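Local coordinates for protein nitrite reductase (Hyphomicrobium denitrificans, PDB 2DV6) that probably catalyses the one-electron reduction of nitrite to nitric oxide, with cytochrome c as electron donor and copper ions as cofactors, at residues L413-A417 with L418-E422; I145-D148 with P149-P153; G231-A234 with F235-D239. All coordinates share one frame; numbering follows the deposited sequence.

Along the chain the order is contact 2, contact 3, contact 1. Contact 2 (145-153) lies in the connection from strand 125-131, at the end of the N-terminal copper-binding cupredoxin domain, to strand 163-178 of the next. Contact 3 (231-239) belongs to the loop between strands 222-223 and 243-249 of that second domain. Contact 1 (413-422) leaves strand 409-415 in the last domain. Centres of contacts 1 and 2 are 21 Å apart, those of 2 and 3 25 Å, those of 1 and 3 34 Å, and none touch. Contacts 1 and 3 meet different neighbouring subunits, and contact 1 completes a copper site with one of them.

Contact 1. Residues L413-A417 with L418-E422; sequences LVDHA and LSRLE. With CU (copper (II) ion), chain L.
The copper site shared between subunits, the type 2 site of copper nitrite reductases, takes one ligand from this turn: H416, whose ring is packed by L418. H416 NE2 binds the copper ion at 2.2 Å. H224 and H259 of the second subunit bind the same metal, and a water lies 2.6 Å from it. The turn follows strand 409-415 of a cupredoxin domain, with A417 at the centre of an inverse gamma turn. L418 lies over one face of the imidazole, CD1 4.2 Å above the plane and offset toward the rim, CD2 nearer the ND1 and CE1 side and 3.2 Å from H416 CE1. That short approach and the unstaggered chi1 of L418 (-103°) make the exact placement of the CD2 methyl doubtful.

D415 ties the turn in two ways. Its OD1 accepts a hydrogen bond from A417 N, from above the carboxylate plane, which makes an Asx turn, and OD2 forms a salt bridge with R420, NH1 lying 2.9 Å from it. That bond arrives on the syn side but tilted out of the carboxylate plane, and the two flat groups stand almost perpendicular, 89° apart. D415 CG lies anti to its own N (chi1 -179°), which carries the carboxylate round to this guanidinium. D415 OD2 is also held by Q296, while R420 NE pairs with E321 of the second subunit, so the arginine ties the turn to the interface.

The methyl of A417 sits over the centre of the R420 guanidinium, CB 3.4 Å from CZ. On the apolar side, V414 CG1 meets L421 CD2 at 3.7 Å, a seam between strand and turn. The backbone is closed by R420 N, which donates to A417 O at 2.9 Å.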
loop_
_atom_site.group_PDB
_atom_site.type_symbol
_atom_site.label_atom_id
_atom_site.label_comp_id
_atom_site.label_asym_id
_atom_site.label_seq_id
_atom_site.Cartn_x
_atom_site.Cartn_y
_atom_site.Cartn_z
ATOM N N LEU A 413 -3.683 -31.914 -30.298
ATOM C CA LEU A 413 -3.102 -30.681 -30.848
ATOM C C LEU A 413 -2.696 -29.747 -29.694
ATOM O O LEU A 413 -3.489 -29.492 -28.771
ATOM C CB LEU A 413 -4.083 -29.971 -31.768
ATOM C CG LEU A 413 -4.417 -30.621 -33.124
ATOM C CD1 LEU A 413 -5.088 -32.036 -32.958
ATOM C CD2 LEU A 413 -5.329 -29.668 -33.946
ATOM N N VAL A 414 -1.450 -29.281 -29.735
ATOM C CA VAL A 414 -0.911 -28.388 -28.696
ATOM C C VAL A 414 0.013 -27.351 -29.343
ATOM O O VAL A 414 0.551 -27.603 -30.430
ATOM C CB VAL A 414 -0.122 -29.141 -27.583
ATOM C CG1 VAL A 414 -0.985 -30.191 -26.877
ATOM C CG2 VAL A 414 1.159 -29.779 -28.100
ATOM N N ASP A 415 0.147 -26.189 -28.696
ATOM C CA ASP A 415 1.306 -25.341 -28.863
ATOM C C ASP A 415 2.248 -25.895 -27.791
ATOM O O ASP A 415 1.910 -25.922 -26.614
ATOM C CB ASP A 415 0.910 -23.920 -28.489
ATOM C CG ASP A 415 2.006 -22.923 -28.636
ATOM O OD1 ASP A 415 3.212 -23.295 -28.640
ATOM O OD2 ASP A 415 1.646 -21.724 -28.772
ATOM N N HIS A 416 3.431 -26.340 -28.186
ATOM C CA HIS A 416 4.298 -26.988 -27.228
ATOM C C HIS A 416 5.014 -26.031 -26.255
ATOM O O HIS A 416 5.895 -26.463 -25.499
ATOM C CB HIS A 416 5.288 -27.888 -27.956
ATOM C CG HIS A 416 5.661 -29.096 -27.166
ATOM N ND1 HIS A 416 6.341 -29.019 -25.965
ATOM C CD2 HIS A 416 5.446 -30.413 -27.395
ATOM C CE1 HIS A 416 6.525 -30.241 -25.485
ATOM N NE2 HIS A 416 6.004 -31.099 -26.342
ATOM N N ALA A 417 4.634 -24.747 -26.250
ATOM C CA ALA A 417 4.854 -23.901 -25.054
ATOM C C ALA A 417 3.787 -24.312 -24.053
ATOM O O ALA A 417 2.738 -23.670 -23.918
ATOM C CB ALA A 417 4.754 -22.366 -25.386
ATOM N N LEU A 418 4.050 -25.412 -23.362
ATOM C CA LEU A 418 2.998 -26.160 -22.662
ATOM C C LEU A 418 2.274 -25.472 -21.473
ATOM O O LEU A 418 1.222 -25.925 -21.024
ATOM C CB LEU A 418 3.593 -27.519 -22.290
ATOM C CG LEU A 418 3.198 -28.741 -23.157
ATOM C CD1 LEU A 418 2.412 -28.495 -24.501
ATOM C CD2 LEU A 418 4.274 -29.751 -23.297
ATOM N N SER A 419 2.802 -24.381 -20.929
ATOM C CA SER A 419 1.964 -23.609 -20.002
ATOM C C SER A 419 0.628 -23.194 -20.665
ATOM O O SER A 419 -0.363 -22.861 -19.988
ATOM C CB SER A 419 2.704 -22.360 -19.489
ATOM O OG SER A 419 3.678 -22.739 -18.522
ATOM N N ARG A 420 0.625 -23.127 -21.989
ATOM C CA ARG A 420 -0.594 -22.699 -22.695
ATOM C C ARG A 420 -1.746 -23.732 -22.626
ATOM O O ARG A 420 -2.894 -23.351 -22.802
ATOM C CB ARG A 420 -0.244 -22.255 -24.124
ATOM C CG ARG A 420 0.733 -21.060 -24.087
ATOM C CD ARG A 420 1.323 -20.659 -25.445
ATOM N NE ARG A 420 2.508 -19.839 -25.194
ATOM C CZ ARG A 420 3.356 -19.386 -26.116
ATOM N NH1 ARG A 420 3.174 -19.605 -27.419
ATOM N NH2 ARG A 420 4.404 -18.702 -25.706
ATOM N N LEU A 421 -1.444 -25.012 -22.355
ATOM C CA LEU A 421 -2.474 -26.053 -22.089
ATOM C C LEU A 421 -3.454 -25.551 -21.030
ATOM O O LEU A 421 -4.688 -25.692 -21.156
ATOM C CB LEU A 421 -1.831 -27.328 -21.556
ATOM C CG LEU A 421 -1.054 -28.263 -22.462
ATOM C CD1 LEU A 421 -0.547 -29.509 -21.666
ATOM C CD2 LEU A 421 -1.944 -28.694 -23.646
ATOM N N GLU A 422 -2.915 -24.861 -20.034
ATOM C CA GLU A 422 -3.726 -24.417 -18.906
ATOM C C GLU A 422 -4.401 -23.081 -19.183
ATOM O O GLU A 422 -5.247 -22.671 -18.411
ATOM C CB GLU A 422 -2.895 -24.463 -17.589
ATOM C CG GLU A 422 -1.936 -25.751 -17.568
ATOM C CD GLU A 422 -1.496 -26.242 -16.153
ATOM O OE1 GLU A 422 -2.004 -25.687 -15.105
ATOM O OE2 GLU A 422 -0.642 -27.190 -16.128
HETATM CU CU CU L . 5.641 -33.271 -26.248
HETATM O O HOH W 1 3.103 -33.024 -25.948
#

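Contact 2. Residues I145-D148 with P149-P153; sequences ITRD and PADLP
R147 reaches forward along the chain to D151, and the two form a salt bridge. Its NH2 donates to D151 OD2 at 2.9 Å with a nearly straight N-H...O angle of 175°; NE adds a weak second bond to the same oxygen at 3.5 Å. The acceptor lies in the guanidinium plane, at its edge, whereas the nitrogen stands above the plane of the carboxylate. The arginine gets there by folding: bends at chi2 and chi3 bring the guanidinium round to the turn that follows. NH1 is used elsewhere, on P193 O. A leucine here would remove the guanidinium, and D151 would probably lose its cationic mate while P193 O would lose a donor.

D148 comes next and opens a type I beta turn, its O accepting D151 N at 3.1 Å. This turn interrupts the linker that leads from the N-terminal cupredoxin domain into strand 163-178. D148 CG is anti to the backbone N (chi1 -176°), a setting that places OD1 2.9 Å from A150 N; this bond from the residue two positions on has the pattern of an Asx turn. P149 occupies the second corner, where its ring has no N-H to offer. A water ties the two ends together, accepting from D148 N and donating to D151 OD2 at 2.9 Å.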
loop_
_atom_site.group_PDB
_atom_site.type_symbol
_atom_site.label_atom_id
_atom_site.label_comp_id
_atom_site.label_asym_id
_atom_site.label_seq_id
_atom_site.Cartn_x
_atom_site.Cartn_y
_atom_site.Cartn_z
ATOM N N ILE A 145 -19.172 -19.280 -31.163
ATOM C CA ILE A 145 -18.396 -18.581 -32.199
ATOM C C ILE A 145 -17.269 -19.460 -32.745
ATOM O O ILE A 145 -16.363 -18.975 -33.405
ATOM C CB ILE A 145 -17.874 -17.174 -31.690
ATOM C CG1 ILE A 145 -17.107 -17.279 -30.358
ATOM C CG2 ILE A 145 -19.058 -16.178 -31.586
ATOM C CD1 ILE A 145 -15.933 -18.278 -30.397
ATOM N N THR A 146 -17.323 -20.767 -32.490
ATOM C CA THR A 146 -16.221 -21.637 -32.862
ATOM C C THR A 146 -16.362 -22.087 -34.305
ATOM O O THR A 146 -17.458 -22.331 -34.784
ATOM C CB THR A 146 -16.152 -22.903 -31.980
ATOM O OG1 THR A 146 -17.403 -23.616 -32.087
ATOM C CG2 THR A 146 -15.888 -22.528 -30.483
ATOM N N ARG A 147 -15.227 -22.226 -34.978
ATOM C CA ARG A 147 -15.168 -22.804 -36.296
ATOM C C ARG A 147 -14.915 -24.294 -36.101
ATOM O O ARG A 147 -13.887 -24.674 -35.529
ATOM C CB ARG A 147 -13.964 -22.233 -37.009
ATOM C CG ARG A 147 -13.816 -22.657 -38.445
ATOM C CD ARG A 147 -14.102 -21.420 -39.249
ATOM N NE ARG A 147 -15.335 -21.609 -39.873
ATOM C CZ ARG A 147 -16.123 -20.653 -40.333
ATOM N NH1 ARG A 147 -15.859 -19.379 -40.161
ATOM N NH2 ARG A 147 -17.237 -21.034 -40.932
ATOM N N ASP A 148 -15.836 -25.126 -36.607
ATOM C CA ASP A 148 -15.652 -26.579 -36.725
ATOM C C ASP A 148 -14.404 -26.821 -37.604
ATOM O O ASP A 148 -14.264 -26.209 -38.654
ATOM C CB ASP A 148 -16.931 -27.170 -37.375
ATOM C CG ASP A 148 -16.909 -28.713 -37.466
ATOM O OD1 ASP A 148 -15.834 -29.316 -37.676
ATOM O OD2 ASP A 148 -17.994 -29.327 -37.343
ATOM N N PRO A 149 -13.440 -27.629 -37.147
ATOM C CA PRO A 149 -12.235 -27.788 -37.963
ATOM C C PRO A 149 -12.427 -28.582 -39.283
ATOM O O PRO A 149 -11.516 -28.587 -40.135
ATOM C CB PRO A 149 -11.280 -28.546 -37.037
ATOM C CG PRO A 149 -12.247 -29.369 -36.122
ATOM C CD PRO A 149 -13.366 -28.381 -35.878
ATOM N N ALA A 150 -13.581 -29.242 -39.450
ATOM C CA ALA A 150 -13.941 -29.904 -40.730
ATOM C C ALA A 150 -14.626 -28.951 -41.696
ATOM O O ALA A 150 -14.928 -29.334 -42.807
ATOM C CB ALA A 150 -14.835 -31.156 -40.484
ATOM N N ASP A 151 -14.869 -27.717 -41.264
ATOM C CA ASP A 151 -15.588 -26.715 -42.049
ATOM C C ASP A 151 -14.671 -25.885 -42.983
ATOM O O ASP A 151 -14.305 -24.735 -42.673
ATOM C CB ASP A 151 -16.336 -25.791 -41.087
ATOM C CG ASP A 151 -17.220 -24.764 -41.796
ATOM O OD1 ASP A 151 -17.432 -24.876 -43.030
ATOM O OD2 ASP A 151 -17.703 -23.844 -41.093
ATOM N N LEU A 152 -14.316 -26.484 -44.115
ATOM C CA LEU A 152 -13.539 -25.823 -45.168
ATOM C C LEU A 152 -13.924 -26.421 -46.545
ATOM O O LEU A 152 -14.306 -27.579 -46.613
ATOM C CB LEU A 152 -12.013 -25.971 -44.919
ATOM C CG LEU A 152 -11.294 -27.318 -45.158
ATOM C CD1 LEU A 152 -9.795 -27.154 -45.203
ATOM C CD2 LEU A 152 -11.673 -28.355 -44.110
ATOM N N PRO A 153 -13.802 -25.644 -47.639
ATOM C CA PRO A 153 -13.981 -26.212 -48.983
ATOM C C PRO A 153 -12.925 -27.273 -49.228
ATOM O O PRO A 153 -11.793 -27.163 -48.708
ATOM C CB PRO A 153 -13.730 -25.021 -49.909
ATOM C CG PRO A 153 -13.951 -23.804 -49.052
ATOM C CD PRO A 153 -13.494 -24.200 -47.678
HETATM O O HOH W 2 -17.910 -23.986 -38.232
#

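Contact 3. Residues G231-A234 with F235-D239; sequences GAAA and FTQTD
A232 O is gripped by two donors from the following residues, the backbone N of F235 at 3.0 Å and the hydroxyl of T236 at 2.9 Å. Each lies well out of the carbonyl plane, on opposite faces of it. The T236 rotamer accounts for the second bond: with chi1 at 55°, OG1 lies between its own N and carbonyl carbon and turns back to A232, while CG2 stays close to the same oxygen at 3.5 Å. OG1 serves twice, since it also accepts from V221 N.

In backbone terms these are two overlapping beta turns. A232 to F235 is closed by the bond just given, and A233 to T236 by a weak one, T236 N to A233 O at 3.3 Å. They lie in the loop between strands 222-223 and 243-249 of the second cupredoxin domain, where the A233 side chain comes within about 4 Å of the side chain of D222, a residue of a copper site, though D222 itself binds no copper in this model.

F235 has CG anti to its carbonyl carbon (chi1 -62°), which swings the ring alongside the turn. Its CD1 touches A234 CB at 4.2 Å, and A232 O is near the ring edge. V246 of strand 243-249 and M440 of the third subunit pack against the phenyl group. With chi1 at -60°, CG of Q237 comes within 3.6 Å of A233 O; a further bend at chi2 turns the chain beyond it. A water links the turn to the next residue, donating to A234 O and accepting from Q237 N. Farther on, T238 OG1 donates to T236 O at 2.7 Å.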
loop_
_atom_site.group_PDB
_atom_site.type_symbol
_atom_site.label_atom_id
_atom_site.label_comp_id
_atom_site.label_asym_id
_atom_site.label_seq_id
_atom_site.Cartn_x
_atom_site.Cartn_y
_atom_site.Cartn_z
ATOM N N GLY A 231 -2.752 -5.178 -48.456
ATOM C CA GLY A 231 -3.285 -6.496 -48.798
ATOM C C GLY A 231 -4.791 -6.488 -49.099
ATOM O O GLY A 231 -5.447 -7.505 -48.917
ATOM N N ALA A 232 -5.315 -5.340 -49.560
ATOM C CA ALA A 232 -6.747 -5.073 -49.824
ATOM C C ALA A 232 -7.371 -4.158 -48.765
ATOM O O ALA A 232 -8.499 -3.652 -48.945
ATOM C CB ALA A 232 -7.593 -6.352 -50.004
ATOM N N ALA A 233 -6.644 -3.941 -47.663
ATOM C CA ALA A 233 -7.174 -3.146 -46.570
ATOM C C ALA A 233 -7.413 -1.690 -46.957
ATOM O O ALA A 233 -8.318 -1.038 -46.408
ATOM C CB ALA A 233 -6.242 -3.221 -45.357
ATOM N N ALA A 234 -6.598 -1.160 -47.861
ATOM C CA ALA A 234 -6.830 0.206 -48.362
ATOM C C ALA A 234 -8.174 0.336 -49.114
ATOM O O ALA A 234 -8.683 1.419 -49.264
ATOM C CB ALA A 234 -5.687 0.654 -49.235
ATOM N N PHE A 235 -8.766 -0.774 -49.542
ATOM C CA PHE A 235 -10.000 -0.749 -50.347
ATOM C C PHE A 235 -11.189 -1.248 -49.532
ATOM O O PHE A 235 -12.325 -1.283 -50.030
ATOM C CB PHE A 235 -9.832 -1.667 -51.541
ATOM C CG PHE A 235 -8.725 -1.254 -52.486
ATOM C CD1 PHE A 235 -7.406 -1.675 -52.285
ATOM C CD2 PHE A 235 -9.004 -0.441 -53.607
ATOM C CE1 PHE A 235 -6.377 -1.283 -53.168
ATOM C CE2 PHE A 235 -7.981 -0.077 -54.509
ATOM C CZ PHE A 235 -6.668 -0.495 -54.284
ATOM N N THR A 236 -10.935 -1.690 -48.294
ATOM C CA THR A 236 -11.996 -2.380 -47.549
ATOM C C THR A 236 -12.344 -1.814 -46.183
ATOM O O THR A 236 -12.976 -2.517 -45.404
ATOM C CB THR A 236 -11.732 -3.919 -47.421
ATOM O OG1 THR A 236 -10.446 -4.150 -46.848
ATOM C CG2 THR A 236 -11.804 -4.632 -48.794
ATOM N N GLN A 237 -11.959 -0.569 -45.874
ATOM C CA GLN A 237 -12.400 0.066 -44.614
ATOM C C GLN A 237 -13.898 0.284 -44.724
ATOM O O GLN A 237 -14.322 1.125 -45.505
ATOM C CB GLN A 237 -11.672 1.397 -44.364
ATOM C CG GLN A 237 -10.120 1.258 -44.255
ATOM C CD GLN A 237 -9.706 0.271 -43.134
ATOM O OE1 GLN A 237 -8.879 -0.655 -43.348
ATOM N NE2 GLN A 237 -10.308 0.430 -41.966
ATOM N N THR A 238 -14.697 -0.491 -43.981
ATOM C CA THR A 238 -16.154 -0.567 -44.205
ATOM C C THR A 238 -16.930 -0.101 -42.979
ATOM O O THR A 238 -16.761 -0.657 -41.887
ATOM C CB THR A 238 -16.554 -2.016 -44.595
ATOM O OG1 THR A 238 -15.656 -2.490 -45.603
ATOM C CG2 THR A 238 -17.948 -2.102 -45.138
ATOM N N ASP A 239 -17.744 0.948 -43.151
ATOM C CA ASP A 239 -18.585 1.463 -42.077
ATOM C C ASP A 239 -19.725 0.485 -41.719
ATOM O O ASP A 239 -20.192 -0.264 -42.574
ATOM C CB ASP A 239 -19.236 2.780 -42.498
ATOM C CG ASP A 239 -18.236 3.932 -42.674
ATOM O OD1 ASP A 239 -18.642 4.917 -43.337
ATOM O OD2 ASP A 239 -17.079 3.905 -42.164
HETATM O O HOH W 3 -11.167 1.654 -47.774
#